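Local coordinates for protein agglutinin alpha chain (Artocarpus integer, PDB 4R6R) that binds D-galactose and the T-antigen disaccharide Gal-beta1,3-GalNAc as a tetrameric beta-prism lectin, and recognises human IgA1, at residues 11-16 against 36-41; 26-31 against 114-119; 61-66 against 91-96. All blocks are in the same frame, centred on the assembly; numbering follows the deposited sequence.

Contact 1 of 3, residues 11-16 against 36-41; sequences GIREIN and GSPYVG. With EDO (1,2-ethanediol), chain K.
Arg13 and Pro38 mark the nearest approach of the two backbones, with Arg13 CA and Pro38 CA 7.1 Å apart. The chain turns a corner at Arg13, and both Arg13 and Glu14 face Val31 of strand 25-34, a classic beta bulge; strand 37-40 lies on the far side of that same strand. The contact is therefore made across an intervening strand, by one long side chain. Arg13 CG stands anti to the carbonyl carbon (chi1 -72°), and the chain runs extended from CG to NE, which carries the guanidinium over to the second segment. On the way, Arg13 CD packs on Pro38 CA at 3.8 Å and on Pro38 CB at 3.9 Å. Pro38 CG lies over one face of the guanidinium, 3.8 Å above its plane and offset toward the rim. Arg13 NH1 comes within 3.2 Å of Gly36 O. The charge is met by Asp33, whose OD1 forms a salt bridge with Arg13 NE, while OD2 of the same carboxylate accepts the backbone N-H of Gly36; Asp33 thus ties the arginine to the turn before strand 37-40. Ser37 points away and shares a 2.9 Å hydrogen bond between its OG and O1 of a 1,2-ethanediol. The contact lies at the surface of the four-stranded sheet ordered 37-40, 25-34, 11-19, 52-57, where Pro38 also packs on Val31 and Tyr39 on Leu34 of a second subunit.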
# COMPACT_ATOMS: atom_id res chain seq x y z
N GLY A 11 3.78 -2.25 -13.57
CA GLY A 11 3.61 -3.63 -13.97
C GLY A 11 4.72 -4.00 -14.92
O GLY A 11 5.70 -3.22 -15.02
N ILE A 12 4.61 -5.18 -15.51
CA ILE A 12 5.68 -5.74 -16.37
C ILE A 12 5.09 -6.11 -17.72
O ILE A 12 4.06 -6.80 -17.84
CB ILE A 12 6.37 -6.97 -15.74
CG1 ILE A 12 7.11 -6.49 -14.48
CG2 ILE A 12 7.35 -7.61 -16.72
CD1 ILE A 12 7.57 -7.65 -13.62
N ARG A 13 5.69 -5.58 -18.78
CA ARG A 13 5.29 -5.93 -20.15
C ARG A 13 6.16 -7.00 -20.79
O ARG A 13 5.64 -7.82 -21.52
CB ARG A 13 5.26 -4.68 -21.06
CG ARG A 13 4.06 -3.79 -20.68
CD ARG A 13 4.24 -2.40 -21.35
NE ARG A 13 3.03 -1.55 -21.17
CZ ARG A 13 1.95 -1.60 -21.95
NH1 ARG A 13 0.93 -0.77 -21.68
NH2 ARG A 13 1.93 -2.40 -23.03
N GLU A 14 7.46 -6.97 -20.59
CA GLU A 14 8.36 -7.91 -21.26
C GLU A 14 9.64 -8.01 -20.47
O GLU A 14 10.12 -7.03 -19.83
CB GLU A 14 8.66 -7.34 -22.65
CG GLU A 14 9.55 -8.21 -23.52
CD GLU A 14 9.68 -7.56 -24.90
OE1 GLU A 14 8.73 -7.74 -25.71
OE2 GLU A 14 10.69 -6.90 -25.20
N ILE A 15 10.20 -9.23 -20.47
CA ILE A 15 11.54 -9.41 -19.84
C ILE A 15 12.44 -9.96 -20.95
O ILE A 15 12.06 -10.92 -21.68
CB ILE A 15 11.44 -10.43 -18.72
CG1 ILE A 15 10.64 -9.81 -17.55
CG2 ILE A 15 12.80 -10.69 -18.18
CD1 ILE A 15 10.34 -10.75 -16.39
N ASN A 16 13.58 -9.32 -21.11
CA ASN A 16 14.60 -9.78 -22.06
C ASN A 16 15.85 -10.19 -21.27
O ASN A 16 16.50 -9.36 -20.66
CB ASN A 16 14.93 -8.66 -23.01
CG ASN A 16 13.80 -8.33 -23.92
OD1 ASN A 16 13.51 -9.05 -24.86
ND2 ASN A 16 13.16 -7.24 -23.65
N GLY A 36 0.43 2.92 -18.01
CA GLY A 36 -0.14 2.59 -19.33
C GLY A 36 0.80 2.74 -20.51
O GLY A 36 0.41 2.35 -21.63
N SER A 37 2.02 3.27 -20.30
CA SER A 37 3.05 3.41 -21.33
C SER A 37 4.17 2.45 -21.06
O SER A 37 4.54 2.27 -19.91
CB SER A 37 3.73 4.80 -21.26
OG SER A 37 2.79 5.77 -21.71
N PRO A 38 4.74 1.81 -22.07
CA PRO A 38 5.95 0.97 -21.88
C PRO A 38 7.10 1.82 -21.39
O PRO A 38 7.32 2.94 -21.89
CB PRO A 38 6.21 0.38 -23.28
CG PRO A 38 4.88 0.50 -24.01
CD PRO A 38 4.29 1.77 -23.49
N TYR A 39 7.79 1.35 -20.37
CA TYR A 39 9.00 1.99 -19.87
C TYR A 39 10.12 1.05 -20.16
O TYR A 39 10.16 -0.08 -19.63
CB TYR A 39 8.89 2.30 -18.35
CG TYR A 39 10.11 2.93 -17.71
CD1 TYR A 39 11.25 2.16 -17.42
CD2 TYR A 39 10.11 4.31 -17.41
CE1 TYR A 39 12.37 2.74 -16.84
CE2 TYR A 39 11.24 4.89 -16.84
CZ TYR A 39 12.33 4.10 -16.57
OH TYR A 39 13.43 4.63 -15.98
N VAL A 40 11.00 1.45 -21.07
CA VAL A 40 12.09 0.54 -21.48
C VAL A 40 13.25 0.64 -20.48
O VAL A 40 13.99 1.63 -20.42
CB VAL A 40 12.55 0.93 -22.88
CG1 VAL A 40 13.72 -0.00 -23.27
CG2 VAL A 40 11.37 0.76 -23.82
N GLY A 41 13.35 -0.33 -19.55
CA GLY A 41 14.46 -0.40 -18.65
C GLY A 41 15.82 -0.49 -19.33
O GLY A 41 15.92 -0.96 -20.44
C1 EDO K . 3.72 7.57 -18.29
O1 EDO K . 2.62 7.26 -19.17
C2 EDO K . 3.19 8.20 -17.00
O2 EDO K . 2.09 9.13 -17.28

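Contact 2 of 3, residues 26-31 against 114-119; sequences GDFQVV and VGFKGS
Phe28 and Phe116 meet as an edge-to-face (T-shaped) pair, the edge of Phe28 directed at the face of Phe116. Their centroids are 5.0 Å apart and the ring planes stand at 69°. Phe28 CZ sits 3.8 Å above the plane of Phe116, over the ring centre, while Phe28 CE2 comes to 3.7 Å from Phe116 CG, near the root of the ring. Two residues along the strand, Val30 adds a methyl: its CG2 touches Phe116 CD1 at 3.8 Å, approaching the ring obliquely. This branch lies beside the backbone N of Val30, since CG1 takes the place anti to it (chi1 -178°). Phe116 is thus met by an aromatic edge and an aliphatic branch from one strand, both side chains crossing it at about a right angle. In the next shell, Ile15 and Leu17 of strand 11-19 and Phe4 of strand 2-5 pack on Phe28, while Ile12 and Met129 pack on Phe116. Segments 26-31 and 114-119 belong to different sheets of the beta-prism and share no hydrogen bond; their CA atoms come no closer than 8.3 Å, at Val30 and Phe116. Just beyond 26-31, Tyr32 OH makes a weak hydrogen bond with Phe116 N. The contact itself is apolar and buried, so Phe28, Val30 and Phe116 are held together by dispersion, with probably a weak electrostatic attraction of the Phe28 ring hydrogens for the Phe116 pi face.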
# COMPACT_ATOMS: atom_id res chain seq x y z
N GLY A 26 22.89 -14.37 -17.58
CA GLY A 26 23.70 -13.29 -18.03
C GLY A 26 23.00 -11.93 -18.00
O GLY A 26 22.90 -11.32 -16.92
N ASP A 27 22.60 -11.43 -19.16
CA ASP A 27 22.06 -10.07 -19.26
C ASP A 27 20.59 -10.10 -18.74
O ASP A 27 19.91 -11.18 -18.75
CB ASP A 27 21.91 -9.68 -20.73
CG ASP A 27 23.24 -9.67 -21.52
OD1 ASP A 27 24.30 -9.60 -20.95
OD2 ASP A 27 23.14 -9.64 -22.76
N PHE A 28 20.15 -8.93 -18.28
CA PHE A 28 18.74 -8.85 -17.79
C PHE A 28 18.25 -7.46 -18.11
O PHE A 28 18.89 -6.47 -17.78
CB PHE A 28 18.75 -9.12 -16.28
CG PHE A 28 17.35 -9.23 -15.71
CD1 PHE A 28 16.66 -10.45 -15.82
CD2 PHE A 28 16.79 -8.14 -15.05
CE1 PHE A 28 15.34 -10.60 -15.32
CE2 PHE A 28 15.49 -8.31 -14.48
CZ PHE A 28 14.80 -9.50 -14.64
N GLN A 29 17.06 -7.40 -18.69
CA GLN A 29 16.40 -6.13 -19.04
C GLN A 29 14.89 -6.30 -18.98
O GLN A 29 14.34 -7.37 -19.26
CB GLN A 29 16.84 -5.74 -20.45
CG GLN A 29 16.36 -4.37 -20.96
CD GLN A 29 14.94 -4.38 -21.53
OE1 GLN A 29 14.39 -5.40 -21.92
NE2 GLN A 29 14.34 -3.17 -21.61
N VAL A 30 14.19 -5.24 -18.57
CA VAL A 30 12.75 -5.32 -18.45
C VAL A 30 12.08 -4.12 -19.07
O VAL A 30 12.52 -2.97 -18.88
CB VAL A 30 12.35 -5.39 -16.96
CG1 VAL A 30 10.84 -5.54 -16.74
CG2 VAL A 30 13.08 -6.56 -16.23
N VAL A 31 11.03 -4.42 -19.85
CA VAL A 31 10.09 -3.35 -20.26
C VAL A 31 8.93 -3.35 -19.25
O VAL A 31 8.17 -4.36 -19.21
CB VAL A 31 9.55 -3.54 -21.69
CG1 VAL A 31 8.60 -2.36 -22.03
CG2 VAL A 31 10.73 -3.64 -22.68
N VAL A 114 6.73 -5.32 -9.51
CA VAL A 114 6.76 -4.00 -10.18
C VAL A 114 8.13 -3.42 -10.41
O VAL A 114 8.25 -2.28 -10.87
CB VAL A 114 5.82 -2.98 -9.49
CG1 VAL A 114 4.33 -3.45 -9.61
CG2 VAL A 114 6.26 -2.75 -8.04
N GLY A 115 9.20 -4.20 -10.14
CA GLY A 115 10.54 -3.66 -10.27
C GLY A 115 11.53 -4.71 -9.91
O GLY A 115 11.25 -5.63 -9.14
N PHE A 116 12.73 -4.56 -10.49
CA PHE A 116 13.89 -5.42 -10.19
C PHE A 116 15.10 -4.57 -9.84
O PHE A 116 15.27 -3.48 -10.38
CB PHE A 116 14.25 -6.31 -11.38
CG PHE A 116 13.25 -7.38 -11.68
CD1 PHE A 116 12.17 -7.14 -12.56
CD2 PHE A 116 13.37 -8.66 -11.15
CE1 PHE A 116 11.19 -8.11 -12.88
CE2 PHE A 116 12.40 -9.65 -11.50
CZ PHE A 116 11.30 -9.40 -12.35
N LYS A 117 15.94 -5.10 -8.97
CA LYS A 117 17.25 -4.52 -8.72
C LYS A 117 18.16 -5.72 -8.50
O LYS A 117 17.71 -6.86 -8.23
CB LYS A 117 17.27 -3.57 -7.50
CG LYS A 117 16.70 -4.24 -6.23
CD LYS A 117 16.52 -3.30 -5.02
CE LYS A 117 17.87 -2.80 -4.57
NZ LYS A 117 18.64 -3.88 -3.89
N GLY A 118 19.48 -5.47 -8.57
CA GLY A 118 20.39 -6.60 -8.43
C GLY A 118 21.80 -6.20 -8.78
O GLY A 118 22.17 -5.04 -8.71
N SER A 119 22.58 -7.19 -9.22
CA SER A 119 23.96 -6.91 -9.63
C SER A 119 24.35 -7.99 -10.65
O SER A 119 23.97 -9.14 -10.48
CB SER A 119 24.87 -7.06 -8.40
OG SER A 119 26.23 -6.87 -8.77

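Contact 3 of 3, residues 61-66 against 91-96; sequences PSEYIM and KTYGPY
Glu63 reaches Tyr93 with its CG anti to the backbone N (chi1 -177°) and its chain extended beyond, so that the carboxylate is carried straight out from the 61-66 backbone. Tyr93 comes from the opposite direction: its CG is anti to the carbonyl carbon, and the ring brings its hydroxyl up to the acid. Tyr93 OH donates to Glu63 OE2 over 2.7 Å. The oxygen is met on its syn side, the hydroxyl lying 18° out of the carboxylate plane, and OE2 itself lies at the edge of the tyrosine ring, in its plane. The two flat groups are turned against each other, carboxylate and ring planes standing 35° apart. OE2 of Glu63 also stands 3.4 Å from Tyr93 CE1. Lys91 makes a slighter contact, its CG 4.1 Å from Glu63 OE2 while the end of its chain leads away.

Both carboxylate oxygens have further partners. OE2 is also hydrogen-bonded to Thr88 OG1, and OE1 to the backbone N of Asp59, so the group is held from several sides and its rotation is restrained. Such donors would be expected to stabilise the ionised form of this buried acid. Thr88 OG1 in turn receives the backbone N-H of Lys91, which links the acid to the start of the second segment. Tyr93 packs on Ile56 of strand 52-57. The contact joins the connection leading into strand 65-75 to strand 92-97, an outermost strand of the sheet ordered 92-97, 78-88, 65-75, 102-108, one of the three antiparallel sheets of the jacalin-type beta-prism fold.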
# COMPACT_ATOMS: atom_id res chain seq x y z
N PRO A 61 -2.34 -6.18 -19.92
CA PRO A 61 -2.35 -6.44 -18.48
C PRO A 61 -3.03 -7.70 -18.01
O PRO A 61 -3.06 -7.98 -16.81
CB PRO A 61 -3.10 -5.21 -17.93
CG PRO A 61 -4.18 -5.06 -19.00
CD PRO A 61 -3.43 -5.24 -20.31
N SER A 62 -3.55 -8.53 -18.92
CA SER A 62 -4.26 -9.71 -18.42
C SER A 62 -3.34 -10.81 -17.94
O SER A 62 -3.73 -11.63 -17.07
CB SER A 62 -5.22 -10.24 -19.50
OG SER A 62 -4.52 -10.79 -20.58
N GLU A 63 -2.12 -10.81 -18.49
CA GLU A 63 -1.07 -11.79 -18.10
C GLU A 63 -0.06 -11.17 -17.12
O GLU A 63 0.41 -10.09 -17.42
CB GLU A 63 -0.31 -12.35 -19.31
CG GLU A 63 0.73 -13.42 -18.92
CD GLU A 63 1.46 -14.06 -20.07
OE1 GLU A 63 1.42 -13.52 -21.19
OE2 GLU A 63 2.08 -15.14 -19.85
N TYR A 64 0.21 -11.83 -15.99
CA TYR A 64 1.15 -11.29 -15.03
C TYR A 64 1.82 -12.45 -14.32
O TYR A 64 1.29 -13.54 -14.17
CB TYR A 64 0.43 -10.36 -14.00
CG TYR A 64 -0.71 -11.04 -13.30
CD1 TYR A 64 -0.51 -11.79 -12.15
CD2 TYR A 64 -2.01 -11.01 -13.86
CE1 TYR A 64 -1.56 -12.45 -11.52
CE2 TYR A 64 -3.05 -11.67 -13.24
CZ TYR A 64 -2.82 -12.40 -12.12
OH TYR A 64 -3.87 -13.05 -11.50
N ILE A 65 3.03 -12.15 -13.83
CA ILE A 65 3.86 -13.16 -13.10
C ILE A 65 3.22 -13.49 -11.73
O ILE A 65 2.87 -12.60 -10.98
CB ILE A 65 5.30 -12.67 -12.95
CG1 ILE A 65 5.94 -12.55 -14.34
CG2 ILE A 65 6.11 -13.63 -12.05
CD1 ILE A 65 7.17 -11.63 -14.35
N MET A 66 3.11 -14.79 -11.49
CA MET A 66 2.62 -15.36 -10.22
C MET A 66 3.71 -15.99 -9.38
O MET A 66 3.57 -16.18 -8.18
CB MET A 66 1.46 -16.36 -10.49
CG MET A 66 0.24 -15.67 -11.10
SD MET A 66 -1.08 -16.92 -11.40
CE MET A 66 -1.66 -17.39 -9.73
N LYS A 91 1.03 -19.12 -18.50
CA LYS A 91 1.98 -20.18 -18.84
C LYS A 91 3.30 -20.02 -18.11
O LYS A 91 3.44 -19.09 -17.32
CB LYS A 91 2.20 -20.25 -20.33
CG LYS A 91 2.99 -19.06 -20.81
CD LYS A 91 3.10 -19.06 -22.34
CE LYS A 91 4.20 -20.01 -22.78
NZ LYS A 91 3.82 -20.71 -24.04
N THR A 92 4.24 -20.92 -18.34
CA THR A 92 5.53 -20.95 -17.62
C THR A 92 6.56 -20.68 -18.68
O THR A 92 6.49 -21.27 -19.79
CB THR A 92 5.78 -22.31 -16.93
OG1 THR A 92 4.73 -22.46 -15.93
CG2 THR A 92 7.17 -22.36 -16.23
N TYR A 93 7.53 -19.79 -18.34
CA TYR A 93 8.65 -19.44 -19.20
C TYR A 93 9.90 -19.88 -18.47
O TYR A 93 10.22 -19.37 -17.35
CB TYR A 93 8.70 -17.91 -19.35
CG TYR A 93 7.46 -17.34 -19.99
CD1 TYR A 93 6.36 -16.93 -19.22
CD2 TYR A 93 7.37 -17.18 -21.36
CE1 TYR A 93 5.21 -16.39 -19.80
CE2 TYR A 93 6.21 -16.67 -21.94
CZ TYR A 93 5.15 -16.24 -21.14
OH TYR A 93 3.97 -15.75 -21.67
N GLY A 94 10.66 -20.81 -19.06
CA GLY A 94 11.87 -21.34 -18.47
C GLY A 94 11.63 -22.79 -17.98
O GLY A 94 10.60 -23.41 -18.28
N PRO A 95 12.60 -23.37 -17.28
CA PRO A 95 13.79 -22.70 -16.80
C PRO A 95 14.82 -22.31 -17.85
O PRO A 95 15.03 -22.98 -18.87
CB PRO A 95 14.42 -23.71 -15.87
CG PRO A 95 14.00 -25.05 -16.46
CD PRO A 95 12.54 -24.78 -16.81
N TYR A 96 15.40 -21.16 -17.58
CA TYR A 96 16.57 -20.63 -18.36
C TYR A 96 17.79 -20.75 -17.51
O TYR A 96 17.79 -20.31 -16.36
CB TYR A 96 16.33 -19.16 -18.71
CG TYR A 96 15.04 -18.97 -19.44
CD1 TYR A 96 14.86 -19.51 -20.72
CD2 TYR A 96 13.97 -18.27 -18.84
CE1 TYR A 96 13.65 -19.35 -21.41
CE2 TYR A 96 12.79 -18.10 -19.50
CZ TYR A 96 12.65 -18.64 -20.79
OH TYR A 96 11.42 -18.47 -21.41

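How the contacts relate
Contact 1 and the 26-31 half of contact 2 lie in one sheet: strand 25-34 runs between strands 11-19 and 37-40, and Glu14 O to Val31 N and Asn16 N to Gln29 O, both 2.8 Å, are probable hydrogen bonds between them. Their centres lie 11 Å apart, contact 1 at the surface and contact 2 in the core. Contact 3 lies at the edge of the second four-stranded sheet, joining the connection into strand 65-75 to strand 92-97, and meets contact 1 through Ile65 CD1, 3.9 Å from Ile15 CD1. It does not touch contact 2, about 5 Å away at the nearest atoms. The bound 4-nitrophenyl beta-D-galactopyranoside lies about 12 Å from the Phe28 side chain.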